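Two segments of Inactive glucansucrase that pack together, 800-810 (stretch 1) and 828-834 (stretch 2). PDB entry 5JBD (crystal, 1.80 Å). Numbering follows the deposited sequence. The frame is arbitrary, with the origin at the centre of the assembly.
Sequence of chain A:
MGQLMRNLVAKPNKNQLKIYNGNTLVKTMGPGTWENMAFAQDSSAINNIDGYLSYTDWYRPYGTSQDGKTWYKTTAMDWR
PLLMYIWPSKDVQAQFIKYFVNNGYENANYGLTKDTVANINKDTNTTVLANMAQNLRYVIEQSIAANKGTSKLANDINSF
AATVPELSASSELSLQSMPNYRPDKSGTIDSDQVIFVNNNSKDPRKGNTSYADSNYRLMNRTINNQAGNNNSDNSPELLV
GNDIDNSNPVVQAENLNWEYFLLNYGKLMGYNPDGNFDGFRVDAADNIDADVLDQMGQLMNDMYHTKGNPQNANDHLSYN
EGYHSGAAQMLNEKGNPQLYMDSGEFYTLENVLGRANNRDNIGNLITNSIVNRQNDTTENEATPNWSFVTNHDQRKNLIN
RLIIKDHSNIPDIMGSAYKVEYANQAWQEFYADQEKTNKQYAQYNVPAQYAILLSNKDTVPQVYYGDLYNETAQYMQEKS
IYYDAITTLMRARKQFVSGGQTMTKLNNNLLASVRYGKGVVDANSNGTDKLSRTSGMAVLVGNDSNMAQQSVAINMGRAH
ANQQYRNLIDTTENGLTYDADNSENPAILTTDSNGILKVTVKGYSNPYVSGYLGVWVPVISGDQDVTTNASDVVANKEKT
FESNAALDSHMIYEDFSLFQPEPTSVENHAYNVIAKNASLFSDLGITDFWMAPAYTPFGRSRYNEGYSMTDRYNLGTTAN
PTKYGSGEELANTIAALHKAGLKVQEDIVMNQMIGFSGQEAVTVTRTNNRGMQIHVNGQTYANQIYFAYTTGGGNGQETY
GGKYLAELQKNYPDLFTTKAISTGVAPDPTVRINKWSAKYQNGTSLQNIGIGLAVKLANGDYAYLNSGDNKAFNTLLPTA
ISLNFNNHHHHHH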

# COMPACT_ATOMS: atom_id res chain seq x y z
N TYR A 800 7.55 -13.27 17.99
CA TYR A 800 6.45 -12.43 18.50
C TYR A 800 5.05 -12.88 18.11
O TYR A 800 4.07 -12.45 18.73
CB TYR A 800 6.69 -10.98 18.06
CG TYR A 800 7.97 -10.44 18.64
CD1 TYR A 800 8.01 -10.00 19.94
CD2 TYR A 800 9.15 -10.39 17.89
CE1 TYR A 800 9.19 -9.52 20.50
CE2 TYR A 800 10.35 -9.91 18.43
CZ TYR A 800 10.35 -9.48 19.74
OH TYR A 800 11.50 -9.00 20.31
N GLY A 801 4.95 -13.75 17.11
CA GLY A 801 3.66 -14.20 16.61
C GLY A 801 2.90 -14.92 17.70
O GLY A 801 3.38 -15.92 18.25
N GLY A 802 1.74 -14.37 18.06
CA GLY A 802 0.92 -14.94 19.12
C GLY A 802 1.46 -14.83 20.54
O GLY A 802 0.83 -15.33 21.47
N LYS A 803 2.59 -14.14 20.73
CA LYS A 803 3.27 -14.12 22.03
C LYS A 803 2.41 -13.55 23.17
O LYS A 803 2.50 -14.00 24.31
CB LYS A 803 4.59 -13.34 21.91
CG LYS A 803 5.41 -13.27 23.18
CD LYS A 803 6.69 -12.50 22.94
CE LYS A 803 7.52 -12.40 24.18
NZ LYS A 803 8.79 -11.66 23.99
N TYR A 804 1.59 -12.55 22.85
CA TYR A 804 0.76 -11.83 23.82
C TYR A 804 -0.68 -12.34 23.96
O TYR A 804 -1.47 -11.77 24.73
CB TYR A 804 0.78 -10.33 23.44
CG TYR A 804 2.18 -9.86 23.13
CD1 TYR A 804 3.13 -9.81 24.13
CD2 TYR A 804 2.59 -9.54 21.83
CE1 TYR A 804 4.44 -9.43 23.87
CE2 TYR A 804 3.89 -9.15 21.56
CZ TYR A 804 4.80 -9.09 22.58
OH TYR A 804 6.09 -8.71 22.33
N LEU A 805 -1.03 -13.41 23.24
CA LEU A 805 -2.41 -13.92 23.25
C LEU A 805 -2.89 -14.39 24.64
O LEU A 805 -4.05 -14.11 25.00
CB LEU A 805 -2.60 -15.02 22.20
CG LEU A 805 -2.56 -14.50 20.75
CD1 LEU A 805 -2.59 -15.67 19.77
CD2 LEU A 805 -3.72 -13.55 20.46
N ALA A 806 -2.04 -15.10 25.38
CA ALA A 806 -2.43 -15.61 26.70
C ALA A 806 -2.70 -14.46 27.67
O ALA A 806 -3.68 -14.49 28.41
CB ALA A 806 -1.37 -16.54 27.26
N GLU A 807 -1.86 -13.43 27.63
CA GLU A 807 -2.06 -12.26 28.49
C GLU A 807 -3.29 -11.41 28.05
O GLU A 807 -4.04 -10.92 28.91
CB GLU A 807 -0.76 -11.45 28.64
CG GLU A 807 0.15 -11.95 29.75
CD GLU A 807 -0.41 -11.79 31.15
OE1 GLU A 807 -1.33 -10.97 31.39
OE2 GLU A 807 0.08 -12.50 32.02
N LEU A 808 -3.53 -11.31 26.74
CA LEU A 808 -4.74 -10.66 26.23
C LEU A 808 -6.00 -11.42 26.66
O LEU A 808 -6.98 -10.79 27.04
CB LEU A 808 -4.71 -10.53 24.71
CG LEU A 808 -3.74 -9.47 24.15
CD1 LEU A 808 -3.56 -9.64 22.65
CD2 LEU A 808 -4.21 -8.06 24.48
N GLN A 809 -5.96 -12.75 26.62
CA GLN A 809 -7.12 -13.54 27.02
C GLN A 809 -7.38 -13.43 28.52
O GLN A 809 -8.53 -13.41 28.95
CB GLN A 809 -6.94 -15.01 26.61
CG GLN A 809 -8.14 -15.88 26.94
CD GLN A 809 -8.23 -17.10 26.05
OE1 GLN A 809 -7.23 -17.79 25.80
NE2 GLN A 809 -9.44 -17.39 25.57
N LYS A 810 -6.31 -13.34 29.30
CA LYS A 810 -6.40 -13.15 30.75
C LYS A 810 -7.01 -11.80 31.14
O LYS A 810 -7.88 -11.73 32.01
CB LYS A 810 -5.02 -13.30 31.37
CG LYS A 810 -5.03 -13.34 32.89
CD LYS A 810 -5.40 -14.72 33.38
CE LYS A 810 -5.73 -14.75 34.87
NZ LYS A 810 -5.99 -16.15 35.32
N ASP A 828 -9.60 -16.89 17.58
CA ASP A 828 -9.15 -18.15 18.17
C ASP A 828 -7.70 -17.98 18.62
O ASP A 828 -6.78 -18.03 17.79
CB ASP A 828 -9.25 -19.27 17.12
CG ASP A 828 -8.85 -20.64 17.66
OD1 ASP A 828 -8.47 -20.79 18.85
OD2 ASP A 828 -8.91 -21.58 16.85
N PRO A 829 -7.48 -17.75 19.92
CA PRO A 829 -6.13 -17.55 20.41
C PRO A 829 -5.38 -18.87 20.72
O PRO A 829 -4.24 -18.81 21.21
CB PRO A 829 -6.37 -16.77 21.70
CG PRO A 829 -7.62 -17.39 22.23
CD PRO A 829 -8.45 -17.78 21.03
N THR A 830 -5.98 -20.03 20.44
CA THR A 830 -5.36 -21.33 20.81
C THR A 830 -4.26 -21.79 19.86
O THR A 830 -3.60 -22.80 20.14
CB THR A 830 -6.40 -22.47 20.93
OG1 THR A 830 -6.96 -22.79 19.65
CG2 THR A 830 -7.50 -22.12 21.92
N VAL A 831 -4.08 -21.09 18.74
CA VAL A 831 -3.04 -21.39 17.76
C VAL A 831 -2.24 -20.11 17.55
O VAL A 831 -2.82 -19.03 17.37
CB VAL A 831 -3.66 -21.86 16.42
CG1 VAL A 831 -2.59 -22.03 15.35
CG2 VAL A 831 -4.45 -23.15 16.62
N ARG A 832 -0.92 -20.23 17.62
CA ARG A 832 -0.02 -19.12 17.37
C ARG A 832 0.49 -19.20 15.93
O ARG A 832 0.91 -20.26 15.48
CB ARG A 832 1.17 -19.14 18.33
CG ARG A 832 0.77 -18.87 19.78
CD ARG A 832 1.97 -18.86 20.72
NE ARG A 832 3.02 -17.91 20.33
CZ ARG A 832 4.15 -17.70 21.01
NH1 ARG A 832 4.41 -18.38 22.14
NH2 ARG A 832 5.05 -16.81 20.57
N ILE A 833 0.45 -18.07 15.22
CA ILE A 833 1.06 -18.00 13.89
C ILE A 833 2.55 -17.65 14.04
O ILE A 833 2.91 -16.47 14.16
CB ILE A 833 0.33 -17.00 12.97
CG1 ILE A 833 -1.13 -17.43 12.80
CG2 ILE A 833 1.04 -16.92 11.62
CD1 ILE A 833 -1.98 -16.52 11.92
N ASN A 834 3.40 -18.67 14.02
CA ASN A 834 4.86 -18.48 14.07
C ASN A 834 5.44 -18.32 12.67
O ASN A 834 6.58 -17.85 12.52
CB ASN A 834 5.53 -19.64 14.80
CG ASN A 834 5.37 -20.97 14.08
OD1 ASN A 834 4.27 -21.45 13.89
ND2 ASN A 834 6.49 -21.57 13.68

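The most unusual feature of this contact is that one backbone carbonyl takes both hydrogen bonds that cross it. Gly801 O accepts from Arg832 NE at 2.9 Å, with an N-H...O angle of 152°, and from Arg832 NH2 at 3.0 Å, with an angle of 143°. The oxygen lies near the guanidinium plane, at its edge, where the two N-H groups converge, so a single acceptor serves both. One face of the guanidinium is covered by Gly802 O and Lys803 CA, the latter 3.5 Å from Arg832 NH2.

The glycines let the two stretches approach this closely. The CA atoms of Gly802 and Arg832 are 4.6 Å apart, and those of Gly801 and Asn834 5.1 Å. An ideal CB built on Gly801 would lie 2.1 Å from Ile833 O, and one on Gly802 2.6 Å from Arg832 CG; both are clashes. Gly802 also has a positive phi of 70°, which by itself favours glycine. With no side chain in the way, Gly801 CA makes a CA-H...O contact with Ile833 O at 3.4 Å, the angle at the hydrogen being 151°.

Two overlapping beta turns shape this backbone: a type II turn from Tyr800 to Lys803, closed by Lys803 N to Tyr800 O at 3.0 Å, and a type I turn from Gly802 to Leu805, closed by Leu805 N to Gly802 O at 3.2 Å.

From the end of the second turn onward, no hydrogen bond crosses, and the contacts are van der Waals in character. Leu805 points toward stretch 2, its CB 4.2 Å from Pro829 CB and its CD1 3.8 Å from Pro829 O. One helical turn later, Gln809 also points across, placing OE1 3.6 Å from Pro829 CG, a carbon that offers no conventional hydrogen bond. Pro829 thus meets two residues spaced four apart, joined by the helical bond from Gln809 N to Leu805 O at 2.8 Å.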